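Local coordinates for protein twin-arginine translocation pathway signal (Rhodoferax ferrireducens, PDB 5IM2) that probably serves as the solute-binding protein of a TRAP transporter, and holds a benzoate molecule that copurified with it, at residues 270-275 with 281-286; 73-76 with 82-85; 99-104 with 262-267; 109-114 with 161-166; 51-56 with 62-67. All blocks are in the same frame, centred on the assembly; numbering follows the deposited sequence.

Contact 1: residues 270-275 with 281-286; sequences ASYQAL and KIIDNN
The phenol OH of Tyr272 donates a short hydrogen bond to OD1 of Asp284, 2.6 Å from OH to OD1. The carboxylate accepts it through the syn lone pair of OD1, the one on the side of OD2, and OD1 lies in the plane of the tyrosine ring at its edge. Ring and carboxylate planes are turned 44° apart, and the two side chains cross nearly at right angles. The Tyr272 ring reaches the neighbouring helix because its CG stands anti to the backbone N (chi1 170°). Below this polar end the contact turns apolar: Tyr272 CE1 meets Ile283 CG2 at 4.0 Å, again at the ring edge, as the two side chains slide past each other in opposite directions. The contact joins the consecutive short helices 269-273 and 277-285 at one end of the five-stranded sheet. From the second helix, the Arg280 guanidinium reaches back to hydrogen-bond the carbonyl O of Tyr272. Deeper in, Leu275 CD1 packs on Ile283 CG1 at 3.8 Å, the other branch of the isoleucine, so Ile283 is wedged between the tyrosine and the leucine. Further out, Ile283 also touches Leu163 of strand 161-167 and Val75 of helix 62-78, while Leu275 rests on Val49.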
# COMPACT_ATOMS: atom_id res chain seq x y z
N ALA A 270 -8.82 13.71 18.49
CA ALA A 270 -8.90 14.93 19.29
C ALA A 270 -8.52 16.16 18.46
O ALA A 270 -9.18 17.21 18.54
CB ALA A 270 -7.98 14.79 20.50
N SER A 271 -7.46 16.05 17.66
CA SER A 271 -6.97 17.16 16.87
C SER A 271 -8.00 17.58 15.83
O SER A 271 -8.23 18.78 15.59
CB SER A 271 -5.66 16.76 16.20
OG SER A 271 -5.14 17.81 15.42
N TYR A 272 -8.66 16.60 15.22
CA TYR A 272 -9.67 16.88 14.20
C TYR A 272 -10.91 17.53 14.80
O TYR A 272 -11.42 18.52 14.26
CB TYR A 272 -10.00 15.56 13.50
CG TYR A 272 -11.19 15.58 12.57
CD1 TYR A 272 -11.04 15.91 11.25
CD2 TYR A 272 -12.45 15.21 13.02
CE1 TYR A 272 -12.13 15.90 10.38
CE2 TYR A 272 -13.53 15.20 12.18
CZ TYR A 272 -13.36 15.53 10.86
OH TYR A 272 -14.45 15.54 10.04
N GLN A 273 -11.39 17.00 15.92
CA GLN A 273 -12.55 17.60 16.59
C GLN A 273 -12.23 18.99 17.11
O GLN A 273 -13.13 19.83 17.23
CB GLN A 273 -13.01 16.68 17.72
CG GLN A 273 -13.57 15.34 17.20
CD GLN A 273 -13.81 14.32 18.30
OE1 GLN A 273 -13.51 14.57 19.47
NE2 GLN A 273 -14.34 13.15 17.93
N ALA A 274 -10.95 19.28 17.40
CA ALA A 274 -10.54 20.58 17.90
C ALA A 274 -10.42 21.66 16.82
O ALA A 274 -10.22 22.83 17.17
CB ALA A 274 -9.20 20.44 18.62
N LEU A 275 -10.51 21.31 15.55
CA LEU A 275 -10.40 22.30 14.49
C LEU A 275 -11.63 23.21 14.53
O LEU A 275 -12.72 22.79 14.94
CB LEU A 275 -10.31 21.64 13.12
CG LEU A 275 -9.03 20.89 12.74
CD1 LEU A 275 -9.21 20.10 11.45
CD2 LEU A 275 -7.84 21.86 12.65
N LYS A 281 -14.01 21.60 7.73
CA LYS A 281 -14.64 21.39 6.43
C LYS A 281 -13.60 21.26 5.33
O LYS A 281 -13.76 20.45 4.41
CB LYS A 281 -15.60 22.53 6.12
CG LYS A 281 -16.30 22.40 4.78
CD LYS A 281 -17.33 23.48 4.55
CE LYS A 281 -18.38 23.05 3.54
NZ LYS A 281 -19.66 23.80 3.72
N ILE A 282 -12.52 22.04 5.41
CA ILE A 282 -11.44 21.94 4.43
C ILE A 282 -10.81 20.56 4.49
O ILE A 282 -10.55 19.92 3.47
CB ILE A 282 -10.38 23.04 4.65
CG1 ILE A 282 -11.01 24.44 4.54
CG2 ILE A 282 -9.22 22.89 3.65
CD1 ILE A 282 -11.49 24.78 3.17
N ILE A 283 -10.52 20.09 5.70
CA ILE A 283 -10.01 18.73 5.86
C ILE A 283 -10.99 17.73 5.25
O ILE A 283 -10.59 16.83 4.49
CB ILE A 283 -9.73 18.43 7.35
CG1 ILE A 283 -8.54 19.24 7.86
CG2 ILE A 283 -9.42 16.96 7.57
CD1 ILE A 283 -7.20 18.92 7.22
N ASP A 284 -12.29 17.87 5.55
CA ASP A 284 -13.29 16.93 5.02
C ASP A 284 -13.34 16.96 3.49
O ASP A 284 -13.50 15.92 2.85
CB ASP A 284 -14.68 17.25 5.58
CG ASP A 284 -14.83 16.89 7.03
OD1 ASP A 284 -13.99 16.13 7.56
OD2 ASP A 284 -15.83 17.35 7.62
N ASN A 285 -13.22 18.15 2.90
CA ASN A 285 -13.21 18.29 1.45
C ASN A 285 -12.05 17.55 0.81
O ASN A 285 -12.09 17.21 -0.38
CB ASN A 285 -13.11 19.78 1.07
CG ASN A 285 -14.37 20.58 1.37
OD1 ASN A 285 -15.45 20.05 1.62
ND2 ASN A 285 -14.22 21.90 1.30
N ASN A 286 -10.99 17.31 1.58
CA ASN A 286 -9.80 16.62 1.12
C ASN A 286 -9.67 15.26 1.79
O ASN A 286 -8.57 14.77 2.00
CB ASN A 286 -8.59 17.51 1.39
CG ASN A 286 -8.55 18.68 0.46
OD1 ASN A 286 -8.17 18.55 -0.71
ND2 ASN A 286 -9.03 19.84 0.93

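Contact 2: residues 73-76 with 82-85; sequences DKVS and RIQF
Ser76 OG donates a hydrogen bond to the backbone O of Ile83, 2.6 Å from OG to O, tying the helix to the first residue of the strand. The hydroxyl approaches at a C=O...donor angle of 151° and sits 22° from the carbonyl plane; Ser76 CA adds a CA-H...O contact to the same oxygen at 3.5 Å. The hydroxyl also lies near the plane of the Phe85 ring, at its edge, 3.7 Å from OG to CD1. Beside it Val75 CG1, anti to its own backbone N (chi1 170°), carries the apolar half. This methyl meets Ile83 CD1 at 3.8 Å and, in the ring plane, Phe85 CZ at 3.9 Å. Helix 62-78 and strand 83-88 are the second and third elements of a beta-alpha-beta unit that starts with strand 49-55, and the contact lies at the short connection between them. Ser79 in that connection steadies both ends: its OG is hydrogen-bonded to Ile83 N and to the carbonyls of Val75 and Ser76. Farther out, Ile83 touches Val49 and Leu51 of the adjoining strand and Leu279 of helix 277-285, and the Arg82 guanidinium forms a salt bridge with Asp278.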
# COMPACT_ATOMS: atom_id res chain seq x y z
N ASP A 73 -0.24 20.82 0.54
CA ASP A 73 -0.29 22.14 -0.09
C ASP A 73 -1.71 22.51 -0.52
O ASP A 73 -2.11 23.67 -0.38
CB ASP A 73 0.67 22.19 -1.27
CG ASP A 73 2.14 22.25 -0.83
OD1 ASP A 73 2.38 22.42 0.38
OD2 ASP A 73 3.04 22.14 -1.69
N LYS A 74 -2.47 21.54 -1.05
CA LYS A 74 -3.85 21.81 -1.44
C LYS A 74 -4.68 22.20 -0.23
O LYS A 74 -5.45 23.16 -0.27
CB LYS A 74 -4.41 20.56 -2.16
CG LYS A 74 -5.91 20.53 -2.43
CD LYS A 74 -6.23 20.14 -3.89
CE LYS A 74 -6.75 18.71 -4.04
NZ LYS A 74 -7.86 18.62 -5.06
N VAL A 75 -4.50 21.48 0.89
CA VAL A 75 -5.19 21.84 2.13
C VAL A 75 -4.76 23.22 2.61
O VAL A 75 -5.59 24.04 3.04
CB VAL A 75 -4.95 20.76 3.19
CG1 VAL A 75 -5.47 21.23 4.57
CG2 VAL A 75 -5.59 19.45 2.74
N SER A 76 -3.46 23.50 2.60
CA SER A 76 -3.02 24.82 3.03
C SER A 76 -3.59 25.91 2.14
O SER A 76 -4.13 26.92 2.62
CB SER A 76 -1.50 24.87 3.06
OG SER A 76 -1.04 24.19 4.20
N ARG A 82 -4.46 29.12 6.65
CA ARG A 82 -4.78 28.99 8.06
C ARG A 82 -4.41 27.62 8.60
O ARG A 82 -4.21 27.48 9.81
CB ARG A 82 -6.26 29.25 8.30
CG ARG A 82 -6.68 30.62 7.87
CD ARG A 82 -7.73 31.22 8.75
NE ARG A 82 -8.94 30.41 8.86
CZ ARG A 82 -9.80 30.19 7.87
NH1 ARG A 82 -9.59 30.69 6.66
NH2 ARG A 82 -10.88 29.46 8.10
N ILE A 83 -4.32 26.62 7.73
CA ILE A 83 -3.82 25.30 8.11
C ILE A 83 -2.40 25.16 7.58
O ILE A 83 -2.16 25.20 6.37
CB ILE A 83 -4.70 24.17 7.58
CG1 ILE A 83 -6.17 24.34 8.00
CG2 ILE A 83 -4.15 22.83 8.10
CD1 ILE A 83 -7.10 23.29 7.37
N GLN A 84 -1.45 25.00 8.50
CA GLN A 84 -0.05 24.82 8.15
C GLN A 84 0.41 23.46 8.68
O GLN A 84 -0.16 22.93 9.63
CB GLN A 84 0.83 25.92 8.74
CG GLN A 84 0.53 27.32 8.18
CD GLN A 84 0.73 27.39 6.68
OE1 GLN A 84 1.63 26.75 6.13
NE2 GLN A 84 -0.11 28.17 6.01
N PHE A 85 1.45 22.92 8.06
CA PHE A 85 1.97 21.61 8.46
C PHE A 85 3.43 21.69 8.84
O PHE A 85 4.22 22.38 8.18
CB PHE A 85 1.82 20.63 7.35
CG PHE A 85 0.39 20.34 6.99
CD1 PHE A 85 -0.28 21.12 6.05
CD2 PHE A 85 -0.28 19.28 7.59
CE1 PHE A 85 -1.58 20.85 5.72
CE2 PHE A 85 -1.60 19.01 7.26
CZ PHE A 85 -2.25 19.79 6.32

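Contact 3: residues 99-104 with 262-267; sequences QLYDQA and TFVLAM. With BEZ (benzoic acid), chain B.
Tyr101 lies over strand 262-267, reaching Val264 and Ala266 with its CD1 and CE1 atoms. From CB the side chain runs with CG anti to the backbone N (chi1 -172°), which carries the ring off helix 100-106 toward the sheet. CD1 comes to Val264 CG1 at 4.4 Å, a loose contact in which the methyl sits near the ring plane at its edge. One atom farther, CE1 meets Ala266 CB at 4.1 Å. At the tip the OH leaves the strand and is hydrogen-bonded to Asp159 and Thr160, so this buried polar end is satisfied. A turn later on the helix, Ala104 points its CB at the strand and lies 4.0 Å from the carbonyl O of Ala266; with small residues, Ala104 and Ala266, facing each other, the backbones come close, 6.0 Å from Ala104 CA to Met267 CA. Helix and strand axes run 24° apart in the same sense. Toward the other end of the strand Phe263 stacks on Trp113 and brings CE2 to within 3.7 Å of benzoate C3, with that carbon beside the edge of its ring. Replacing Phe263 by alanine is likely to open a gap against the benzoate ring and leave the Trp113 indole without its stacking partner. One strand thus carries helix packing at its far end and a wall of the benzoate pocket near its start; Arg192 and Tyr118, also of the pocket, hydrogen-bond the ligand.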
# COMPACT_ATOMS: atom_id res chain seq x y z
N GLN A 99 4.84 1.75 14.02
CA GLN A 99 4.35 2.60 15.10
C GLN A 99 3.62 3.86 14.63
O GLN A 99 3.05 4.56 15.47
CB GLN A 99 5.53 2.97 16.01
CG GLN A 99 6.10 1.74 16.80
CD GLN A 99 7.59 1.87 17.20
OE1 GLN A 99 8.15 2.97 17.21
NE2 GLN A 99 8.22 0.74 17.53
N LEU A 100 3.59 4.14 13.32
CA LEU A 100 2.99 5.39 12.83
C LEU A 100 1.54 5.52 13.26
O LEU A 100 1.13 6.56 13.80
CB LEU A 100 3.10 5.48 11.31
CG LEU A 100 4.48 5.93 10.81
CD1 LEU A 100 4.61 5.62 9.33
CD2 LEU A 100 4.79 7.41 11.08
N TYR A 101 0.75 4.47 13.06
CA TYR A 101 -0.68 4.57 13.37
C TYR A 101 -0.90 4.97 14.82
O TYR A 101 -1.64 5.92 15.10
CB TYR A 101 -1.39 3.25 13.04
CG TYR A 101 -2.88 3.34 13.14
CD1 TYR A 101 -3.64 3.79 12.06
CD2 TYR A 101 -3.53 3.04 14.34
CE1 TYR A 101 -5.01 3.91 12.18
CE2 TYR A 101 -4.89 3.15 14.46
CZ TYR A 101 -5.63 3.58 13.37
OH TYR A 101 -7.00 3.69 13.51
N ASP A 102 -0.21 4.32 15.76
CA ASP A 102 -0.36 4.64 17.18
C ASP A 102 0.15 6.04 17.52
O ASP A 102 -0.33 6.64 18.49
CB ASP A 102 0.33 3.58 18.03
CG ASP A 102 -0.48 2.32 18.13
OD1 ASP A 102 -1.72 2.46 18.22
OD2 ASP A 102 0.09 1.21 18.05
N GLN A 103 1.12 6.56 16.76
CA GLN A 103 1.56 7.93 17.01
C GLN A 103 0.45 8.93 16.72
O GLN A 103 0.30 9.93 17.44
CB GLN A 103 2.79 8.28 16.18
CG GLN A 103 4.07 7.61 16.63
CD GLN A 103 5.23 7.82 15.67
OE1 GLN A 103 5.08 8.45 14.60
NE2 GLN A 103 6.39 7.27 16.02
N ALA A 104 -0.32 8.70 15.65
CA ALA A 104 -1.47 9.56 15.38
C ALA A 104 -2.55 9.34 16.42
O ALA A 104 -3.07 10.29 17.01
CB ALA A 104 -2.04 9.32 13.97
N THR A 262 -2.41 -2.02 1.04
CA THR A 262 -3.28 -0.94 1.44
C THR A 262 -2.54 0.07 2.29
O THR A 262 -1.61 -0.25 3.02
CB THR A 262 -4.50 -1.44 2.22
OG1 THR A 262 -4.08 -2.13 3.40
CG2 THR A 262 -5.30 -2.35 1.37
N PHE A 263 -3.00 1.31 2.19
CA PHE A 263 -2.46 2.43 2.94
C PHE A 263 -3.60 3.19 3.57
O PHE A 263 -4.69 3.27 2.99
CB PHE A 263 -1.68 3.41 2.02
CG PHE A 263 -0.53 2.78 1.30
CD1 PHE A 263 -0.75 2.02 0.17
CD2 PHE A 263 0.77 2.93 1.78
CE1 PHE A 263 0.31 1.42 -0.47
CE2 PHE A 263 1.83 2.34 1.13
CZ PHE A 263 1.58 1.59 -0.01
N VAL A 264 -3.33 3.76 4.73
CA VAL A 264 -4.28 4.62 5.43
C VAL A 264 -3.63 5.98 5.71
O VAL A 264 -2.46 6.06 6.12
CB VAL A 264 -4.78 3.98 6.73
CG1 VAL A 264 -3.66 3.78 7.71
CG2 VAL A 264 -5.90 4.83 7.32
N LEU A 265 -4.41 7.05 5.46
CA LEU A 265 -4.07 8.41 5.85
C LEU A 265 -4.97 8.69 7.03
O LEU A 265 -6.19 8.83 6.85
CB LEU A 265 -4.30 9.41 4.71
CG LEU A 265 -3.99 10.87 4.96
CD1 LEU A 265 -2.48 11.05 5.14
CD2 LEU A 265 -4.52 11.68 3.79
N ALA A 266 -4.40 8.71 8.22
CA ALA A 266 -5.16 8.79 9.46
C ALA A 266 -4.79 10.01 10.30
O ALA A 266 -3.61 10.37 10.42
CB ALA A 266 -4.92 7.50 10.28
N MET A 267 -5.80 10.61 10.94
CA MET A 267 -5.64 11.80 11.77
C MET A 267 -6.05 11.52 13.21
O MET A 267 -6.98 10.76 13.47
CB MET A 267 -6.49 12.97 11.20
CG MET A 267 -6.19 14.28 11.85
SD MET A 267 -7.01 15.65 11.02
CE MET A 267 -6.42 16.97 12.07
C BEZ B . 5.92 -1.38 0.61
O1 BEZ B . 5.89 -2.42 -0.11
O2 BEZ B . 6.21 -1.48 1.83
C1 BEZ B . 5.64 -0.04 0.00
C2 BEZ B . 5.65 1.10 0.80
C3 BEZ B . 5.41 2.34 0.21
C4 BEZ B . 5.15 2.42 -1.15
C5 BEZ B . 5.11 1.28 -1.93
C6 BEZ B . 5.36 0.04 -1.35

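Contact 4: residues 109-114 with 161-166; sequences VDIIWT and QVLALQ
Trp113 and Gln166 meet through a single hydrogen bond, from indole NE1 to side-chain OE1 at 2.9 Å. OE1 lies almost exactly in the indole plane, but the bond is bent, with an N-H...O angle of 148°. The donor is also tilted from the amide's carbonyl plane, by 31°. Trp113 extends with CG anti to its backbone N, whereas Gln166 places CG in the crowded position between N and the carbonyl carbon (chi1 47°) and bends again at chi2, curling its amide toward the indole edge. The other amide atom, NE2, is hydrogen-bonded to Gln299 of the benzoate pocket, so both ends of the buried amide are held and its rotation is fixed. A phenylalanine in place of Trp113 would probably leave Gln166 OE1 without its donor and the amide less firmly oriented. Farther back, Leu163 CD1 touches Ile111 CD1 loosely at 4.3 Å, and Trp71 of helix 62-78 packs against both residues. Strands 111-114 and 161-167 run the same way but are not neighbours: strand 262-267 lies antiparallel between them, and Leu163 and Ala164 form a classic beta bulge opposite Leu265. This is the 2-1-3-5-4 sheet order of type II periplasmic binding proteins.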
# COMPACT_ATOMS: atom_id res chain seq x y z
N VAL A 109 1.80 12.82 16.93
CA VAL A 109 1.62 13.64 15.74
C VAL A 109 0.12 13.75 15.43
O VAL A 109 -0.71 13.07 16.02
CB VAL A 109 2.37 13.05 14.53
CG1 VAL A 109 3.88 13.01 14.83
CG2 VAL A 109 1.83 11.69 14.21
N ASP A 110 -0.21 14.58 14.44
CA ASP A 110 -1.61 14.75 14.04
C ASP A 110 -2.04 13.87 12.86
O ASP A 110 -3.17 13.38 12.85
CB ASP A 110 -1.90 16.21 13.70
CG ASP A 110 -1.63 17.12 14.87
OD1 ASP A 110 -2.43 17.06 15.83
OD2 ASP A 110 -0.63 17.87 14.83
N ILE A 111 -1.18 13.66 11.86
CA ILE A 111 -1.55 12.91 10.66
C ILE A 111 -0.41 11.99 10.27
O ILE A 111 0.76 12.40 10.27
CB ILE A 111 -1.90 13.84 9.47
CG1 ILE A 111 -3.09 14.72 9.82
CG2 ILE A 111 -2.15 13.02 8.22
CD1 ILE A 111 -3.27 15.86 8.83
N ILE A 112 -0.74 10.74 9.95
CA ILE A 112 0.22 9.76 9.46
C ILE A 112 -0.30 9.13 8.17
O ILE A 112 -1.50 9.12 7.89
CB ILE A 112 0.57 8.69 10.52
CG1 ILE A 112 -0.64 7.87 10.95
CG2 ILE A 112 1.15 9.38 11.73
CD1 ILE A 112 -0.86 6.62 10.17
N TRP A 113 0.64 8.61 7.37
CA TRP A 113 0.35 7.77 6.21
C TRP A 113 1.19 6.51 6.37
O TRP A 113 2.42 6.59 6.50
CB TRP A 113 0.69 8.48 4.89
CG TRP A 113 0.38 7.78 3.61
CD1 TRP A 113 -0.80 7.83 2.92
CD2 TRP A 113 1.27 7.00 2.82
NE1 TRP A 113 -0.69 7.10 1.75
CE2 TRP A 113 0.58 6.61 1.65
CE3 TRP A 113 2.61 6.60 2.98
CZ2 TRP A 113 1.15 5.82 0.66
CZ3 TRP A 113 3.17 5.81 2.00
CH2 TRP A 113 2.45 5.45 0.85
N THR A 114 0.52 5.36 6.45
CA THR A 114 1.19 4.10 6.74
C THR A 114 0.49 2.95 6.04
O THR A 114 -0.61 3.10 5.49
CB THR A 114 1.26 3.85 8.26
OG1 THR A 114 2.25 2.85 8.54
CG2 THR A 114 -0.11 3.39 8.81
N GLN A 161 -9.43 9.37 13.06
CA GLN A 161 -10.23 9.95 12.00
C GLN A 161 -9.56 9.60 10.67
O GLN A 161 -8.51 10.15 10.32
CB GLN A 161 -10.36 11.46 12.22
CG GLN A 161 -11.06 12.24 11.14
CD GLN A 161 -12.51 11.88 10.95
OE1 GLN A 161 -13.05 12.03 9.85
NE2 GLN A 161 -13.16 11.42 11.99
N VAL A 162 -10.14 8.66 9.93
CA VAL A 162 -9.55 8.26 8.66
C VAL A 162 -9.90 9.28 7.59
O VAL A 162 -11.08 9.57 7.32
CB VAL A 162 -9.97 6.84 8.26
CG1 VAL A 162 -9.43 6.46 6.87
CG2 VAL A 162 -9.42 5.86 9.29
N LEU A 163 -8.86 9.84 6.99
CA LEU A 163 -9.01 10.80 5.92
C LEU A 163 -9.04 10.16 4.55
O LEU A 163 -9.72 10.68 3.66
CB LEU A 163 -7.86 11.81 5.98
CG LEU A 163 -7.60 12.47 7.34
CD1 LEU A 163 -6.49 13.54 7.24
CD2 LEU A 163 -8.85 13.10 7.92
N ALA A 164 -8.31 9.06 4.34
CA ALA A 164 -8.25 8.39 3.04
C ALA A 164 -7.70 6.99 3.22
O ALA A 164 -7.01 6.69 4.21
CB ALA A 164 -7.40 9.18 2.03
N LEU A 165 -8.04 6.13 2.24
CA LEU A 165 -7.64 4.73 2.14
C LEU A 165 -7.30 4.44 0.69
O LEU A 165 -8.04 4.88 -0.19
CB LEU A 165 -8.76 3.79 2.60
CG LEU A 165 -9.06 3.82 4.08
CD1 LEU A 165 -10.50 3.37 4.29
CD2 LEU A 165 -8.06 2.93 4.85
N GLN A 166 -6.21 3.72 0.42
CA GLN A 166 -5.79 3.52 -0.97
C GLN A 166 -4.83 2.35 -1.09
O GLN A 166 -4.41 1.76 -0.09
CB GLN A 166 -5.19 4.81 -1.54
CG GLN A 166 -4.16 5.49 -0.64
CD GLN A 166 -2.76 5.59 -1.22
OE1 GLN A 166 -1.96 6.37 -0.75
NE2 GLN A 166 -2.44 4.78 -2.18

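Contact 5: residues 51-56 with 62-67; sequences LKFHTF and NVWQNM. With BEZ (benzoic acid), chain B.
The first two elements of a beta-alpha-beta unit, strand 49-55 and helix 62-78, pack here through one tryptophan, Trp64, set against Phe53 and Thr55. The six-membered ring of the indole does the touching. Its CZ3 corner lies 3.7 Å from the Thr55 methyl CG2 and 3.9 Å from Phe53 CE1, so one ring atom spans two residues that stand on the same side of the strand. The indole reaches them because Trp64 CG is anti to the backbone N (chi1 -176°), carrying the ring system away from the helix axis and onto the strand. Phe53 and Trp64 slide past each other in opposite directions. Thr55 turns its methyl to the indole and its hydroxyl elsewhere: OG1 is hydrogen-bonded to the carbonyl O of Trp113 on the adjacent strand. On the helix, Asn66 ND2 donates to Asn62 OD1 at 2.8 Å, a nearly straight bond of 173° that lies in the carbonyl plane, beside a wider pi-type turn at 64-67. Asn62 ND2 in turn is bonded to Glu234, a residue of the benzoate pocket. Next to Thr55 in the chain, Phe56 brings CZ to 3.8 Å from benzoate C2, which lies in the plane of the phenylalanine ring at its edge. Around the contact, Ala87 of strand 83-88 and Pro89 of the loop after it touch Trp64, His68 of the same helix meets the Phe53 ring edge-to-face, and helix 289-301 packs against Val63, Asn66 and Met67.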
# COMPACT_ATOMS: atom_id res chain seq x y z
N LEU A 51 -0.37 21.42 11.96
CA LEU A 51 -0.54 19.98 12.12
C LEU A 51 0.78 19.28 11.82
O LEU A 51 1.44 19.59 10.83
CB LEU A 51 -1.63 19.46 11.19
CG LEU A 51 -3.01 20.10 11.36
CD1 LEU A 51 -3.93 19.62 10.26
CD2 LEU A 51 -3.61 19.82 12.72
N LYS A 52 1.13 18.31 12.66
CA LYS A 52 2.31 17.49 12.45
C LYS A 52 1.96 16.27 11.61
O LYS A 52 1.07 15.49 11.97
CB LYS A 52 2.91 17.05 13.77
CG LYS A 52 3.41 18.20 14.59
CD LYS A 52 4.08 17.68 15.87
CE LYS A 52 4.35 18.80 16.86
NZ LYS A 52 3.71 18.48 18.17
N PHE A 53 2.69 16.09 10.51
CA PHE A 53 2.53 14.98 9.56
C PHE A 53 3.79 14.11 9.61
O PHE A 53 4.90 14.63 9.53
CB PHE A 53 2.30 15.55 8.16
CG PHE A 53 2.05 14.52 7.09
CD1 PHE A 53 3.09 13.79 6.53
CD2 PHE A 53 0.78 14.36 6.56
CE1 PHE A 53 2.86 12.88 5.52
CE2 PHE A 53 0.54 13.44 5.55
CZ PHE A 53 1.60 12.69 5.04
N HIS A 54 3.63 12.78 9.77
CA HIS A 54 4.76 11.87 9.88
C HIS A 54 4.56 10.67 8.97
O HIS A 54 3.47 10.10 8.93
CB HIS A 54 4.93 11.36 11.34
CG HIS A 54 6.29 10.83 11.69
ND1 HIS A 54 6.48 9.99 12.77
CD2 HIS A 54 7.52 11.05 11.17
CE1 HIS A 54 7.76 9.68 12.87
NE2 HIS A 54 8.41 10.30 11.90
N THR A 55 5.64 10.23 8.30
CA THR A 55 5.58 9.00 7.51
C THR A 55 6.99 8.45 7.33
O THR A 55 7.98 9.04 7.78
CB THR A 55 4.90 9.27 6.16
OG1 THR A 55 4.72 8.05 5.43
CG2 THR A 55 5.72 10.22 5.30
N PHE A 56 7.07 7.31 6.65
CA PHE A 56 8.31 6.56 6.51
C PHE A 56 8.96 6.74 5.14
O PHE A 56 10.10 6.26 4.93
CB PHE A 56 8.03 5.06 6.80
CG PHE A 56 7.10 4.42 5.78
CD1 PHE A 56 7.60 3.83 4.64
CD2 PHE A 56 5.73 4.41 5.97
CE1 PHE A 56 6.76 3.27 3.70
CE2 PHE A 56 4.89 3.84 5.02
CZ PHE A 56 5.41 3.26 3.90
N ASN A 62 8.40 9.42 -5.10
CA ASN A 62 7.15 9.75 -5.78
C ASN A 62 6.04 10.04 -4.78
O ASN A 62 5.28 11.00 -4.94
CB ASN A 62 6.74 8.58 -6.71
CG ASN A 62 5.35 8.74 -7.29
OD1 ASN A 62 5.02 9.79 -7.87
ND2 ASN A 62 4.53 7.69 -7.18
N VAL A 63 5.90 9.22 -3.74
CA VAL A 63 4.84 9.47 -2.75
C VAL A 63 5.01 10.82 -2.08
O VAL A 63 4.06 11.61 -2.00
CB VAL A 63 4.79 8.35 -1.70
CG1 VAL A 63 3.84 8.76 -0.61
CG2 VAL A 63 4.33 7.06 -2.34
N TRP A 64 6.18 11.09 -1.49
CA TRP A 64 6.33 12.35 -0.77
C TRP A 64 6.09 13.53 -1.70
O TRP A 64 5.34 14.45 -1.37
CB TRP A 64 7.70 12.44 -0.13
CG TRP A 64 7.93 13.67 0.72
CD1 TRP A 64 8.71 14.74 0.41
CD2 TRP A 64 7.46 13.90 2.06
NE1 TRP A 64 8.71 15.64 1.44
CE2 TRP A 64 7.96 15.14 2.47
CE3 TRP A 64 6.65 13.18 2.94
CZ2 TRP A 64 7.68 15.69 3.73
CZ3 TRP A 64 6.38 13.72 4.19
CH2 TRP A 64 6.89 14.95 4.57
N GLN A 65 6.73 13.51 -2.88
CA GLN A 65 6.73 14.68 -3.76
C GLN A 65 5.37 14.89 -4.41
O GLN A 65 4.91 16.03 -4.55
CB GLN A 65 7.81 14.53 -4.84
CG GLN A 65 9.23 14.52 -4.35
CD GLN A 65 9.69 15.86 -3.89
OE1 GLN A 65 9.26 16.89 -4.40
NE2 GLN A 65 10.60 15.87 -2.90
N ASN A 66 4.71 13.81 -4.84
CA ASN A 66 3.52 13.94 -5.68
C ASN A 66 2.23 13.57 -4.99
O ASN A 66 1.16 13.80 -5.58
CB ASN A 66 3.67 13.06 -6.93
CG ASN A 66 4.83 13.48 -7.78
OD1 ASN A 66 5.06 14.68 -8.00
ND2 ASN A 66 5.59 12.50 -8.25
N MET A 67 2.29 13.01 -3.78
CA MET A 67 1.09 12.73 -3.01
C MET A 67 1.07 13.52 -1.71
O MET A 67 0.18 14.36 -1.52
CB MET A 67 0.99 11.22 -2.73
CG MET A 67 0.83 10.45 -4.02
SD MET A 67 1.21 8.69 -3.91
CE MET A 67 0.10 8.21 -2.61
C BEZ B . 5.92 -1.38 0.61
O1 BEZ B . 5.89 -2.42 -0.11
O2 BEZ B . 6.21 -1.48 1.83
C1 BEZ B . 5.64 -0.04 0.00
C2 BEZ B . 5.65 1.10 0.80
C3 BEZ B . 5.41 2.34 0.21
C4 BEZ B . 5.15 2.42 -1.15
C5 BEZ B . 5.11 1.28 -1.93
C6 BEZ B . 5.36 0.04 -1.35

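All five contacts build on or against the five-stranded sheet. Contacts 3 and 5 touch the ligand through Phe263 and Phe56, and in contact 4 the Trp113 side chain lies about 4 Å from it (nearest atoms). Contacts 3 and 4 have centres only about 5 Å apart, since strand 262-267 separates the two strands of contact 4; Phe263 N and Gln166 O lie 2.7 Å apart. Contact 5 joins contact 4 where Ile111 N meets Lys52 O at 2.9 Å, and contact 2 where Gln84 O meets Leu51 N at 2.8 Å. Contacts 1 and 2, centres about 12 Å apart, pack at the end remote from the pocket.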